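Local coordinates for protein putative amidohydrolase (Unidentified, PDB 3FEQ) that probably acts as a zinc-dependent prolidase of the amidohydrolase superfamily, hydrolysing dipeptides that end in proline, at residues A70-L75 against L325-H329. Residues are numbered along the deposited sequence.
Sequences ASNANL and LGEMH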
loop_
_atom_site.group_PDB
_atom_site.type_symbol
_atom_site.label_atom_id
_atom_site.label_comp_id
_atom_site.label_asym_id
_atom_site.label_seq_id
_atom_site.Cartn_x
_atom_site.Cartn_y
_atom_site.Cartn_z
ATOM N N ALA C 70 -25.841 -4.327 -21.269
ATOM C CA ALA C 70 -25.236 -5.337 -22.131
ATOM C C ALA C 70 -25.387 -4.976 -23.607
ATOM O O ALA C 70 -26.212 -5.553 -24.324
ATOM C CB ALA C 70 -25.843 -6.699 -21.849
ATOM N N SER C 71 -24.582 -4.022 -24.059
ATOM C CA SER C 71 -24.706 -3.521 -25.415
ATOM C C SER C 71 -23.973 -4.375 -26.444
ATOM O O SER C 71 -24.144 -4.160 -27.643
ATOM C CB SER C 71 -24.247 -2.071 -25.503
ATOM O OG SER C 71 -22.853 -1.973 -25.324
ATOM N N ASN C 72 -23.153 -5.325 -25.991
ATOM C CA ASN C 72 -22.738 -6.435 -26.854
ATOM C C ASN C 72 -22.583 -7.806 -26.191
ATOM O O ASN C 72 -22.300 -7.899 -25.003
ATOM C CB ASN C 72 -21.516 -6.072 -27.701
ATOM C CG ASN C 72 -20.224 -6.312 -26.988
ATOM O OD1 ASN C 72 -19.619 -7.385 -27.105
ATOM N ND2 ASN C 72 -19.773 -5.307 -26.251
ATOM N N ALA C 73 -22.740 -8.857 -26.994
ATOM C CA ALA C 73 -22.948 -10.230 -26.526
ATOM C C ALA C 73 -21.757 -10.851 -25.798
ATOM O O ALA C 73 -21.905 -11.821 -25.061
ATOM C CB ALA C 73 -23.379 -11.117 -27.690
ATOM N N ASN C 74 -20.570 -10.310 -26.027
ATOM C CA ASN C 74 -19.403 -10.677 -25.238
ATOM C C ASN C 74 -19.337 -9.818 -23.965
ATOM O O ASN C 74 -18.972 -8.636 -24.013
ATOM C CB ASN C 74 -18.137 -10.505 -26.085
ATOM C CG ASN C 74 -16.919 -11.173 -25.476
ATOM O OD1 ASN C 74 -16.745 -11.209 -24.251
ATOM N ND2 ASN C 74 -16.049 -11.680 -26.335
ATOM N N LEU C 75 -19.691 -10.409 -22.829
ATOM C CA LEU C 75 -19.742 -9.657 -21.574
ATOM C C LEU C 75 -18.368 -9.288 -21.046
ATOM O O LEU C 75 -18.228 -8.334 -20.275
ATOM C CB LEU C 75 -20.520 -10.415 -20.499
ATOM C CG LEU C 75 -22.024 -10.608 -20.707
ATOM C CD1 LEU C 75 -22.608 -11.450 -19.577
ATOM C CD2 LEU C 75 -22.759 -9.285 -20.836
ATOM N N LEU C 325 -28.681 -10.256 -24.800
ATOM C CA LEU C 325 -27.453 -9.468 -24.885
ATOM C C LEU C 325 -27.303 -8.882 -26.266
ATOM O O LEU C 325 -27.689 -9.510 -27.251
ATOM C CB LEU C 325 -26.226 -10.325 -24.568
ATOM C CG LEU C 325 -26.375 -11.287 -23.388
ATOM C CD1 LEU C 325 -25.160 -12.179 -23.297
ATOM C CD2 LEU C 325 -26.659 -10.559 -22.059
ATOM N N GLY C 326 -26.747 -7.676 -26.330
ATOM C CA GLY C 326 -26.367 -7.070 -27.594
ATOM C C GLY C 326 -27.538 -6.847 -28.526
ATOM O O GLY C 326 -28.618 -6.447 -28.103
ATOM N N GLU C 327 -27.330 -7.115 -29.806
ATOM C CA GLU C 327 -28.343 -6.820 -30.803
ATOM C C GLU C 327 -29.504 -7.803 -30.727
ATOM O O GLU C 327 -30.607 -7.506 -31.184
ATOM C CB GLU C 327 -27.738 -6.800 -32.199
ATOM C CG GLU C 327 -26.557 -7.723 -32.357
ATOM C CD GLU C 327 -25.244 -7.099 -31.905
ATOM O OE1 GLU C 327 -24.687 -7.562 -30.888
ATOM O OE2 GLU C 327 -24.771 -6.149 -32.564
ATOM N N MET C 328 -29.274 -8.937 -30.072
ATOM C CA MET C 328 -30.345 -9.868 -29.742
ATOM C C MET C 328 -31.372 -9.274 -28.773
ATOM O O MET C 328 -32.297 -9.962 -28.329
ATOM C CB MET C 328 -29.759 -11.159 -29.174
ATOM C CG MET C 328 -28.984 -11.979 -30.191
ATOM S SD MET C 328 -28.129 -13.343 -29.391
ATOM C CE MET C 328 -26.641 -12.532 -28.821
ATOM N N HIS C 329 -31.235 -7.986 -28.476
ATOM C CA HIS C 329 -32.171 -7.330 -27.584
ATOM C C HIS C 329 -33.548 -7.210 -28.183
ATOM O O HIS C 329 -34.542 -7.121 -27.461
ATOM C CB HIS C 329 -31.662 -5.967 -27.130
ATOM C CG HIS C 329 -31.218 -5.958 -25.708
ATOM N ND1 HIS C 329 -29.911 -5.736 -25.338
ATOM C CD2 HIS C 329 -31.885 -6.265 -24.571
ATOM C CE1 HIS C 329 -29.801 -5.850 -24.027
ATOM N NE2 HIS C 329 -30.984 -6.176 -23.537
HETATM O O HOH W 1 -22.270 -8.454 -29.598
#
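Two loops of the metal-dependent amidohydrolase barrel meet here, one following strand 56-66, which carries the zinc ligand H65, with H67 just past its end, the other following the zinc ligand D323. L325, whose side chain lies about 6 Å from a bound zinc ion, points toward the first loop. Its CD2 lies 4.0 Å from A70 CB and 4.3 Å from L75 CD2, while CD1 touches A73 O at 3.7 Å; a branched apolar side chain suits this buried spot against A70, A73 and L75. At G326 the backbones come together: G326 N donates to A70 O (3.0 Å, 157°), and the CA atoms of N72 and G326 are 3.8 Å apart. A CB on G326 would press on A73 N and N72 CA, and the positive phi also favours glycine. E327 begins a 3-10 turn, and its long carboxylate side chain reaches a water that accepts from A73 N at 2.7 Å and donates to E327 OE1 at 2.9 Å. M328, long and flexible, brings CE to 3.7 Å from A73 CB and also packs on helix 274-282. H329 suits its buried place because the ring turns an edge to A70 O (CE1 to O 3.6 Å) while ND1 makes a weak hydrogen bond to G326 O at 3.1 Å. Within the first loop, N72 OD1 accepts from N74 N (3.3 Å), an Asx turn, and N74 caps helix 75-79 through V77 N. With one direct hydrogen bond, one water bridge and no salt bridge, the contact is mainly apolar and backbone in character beside the metal site.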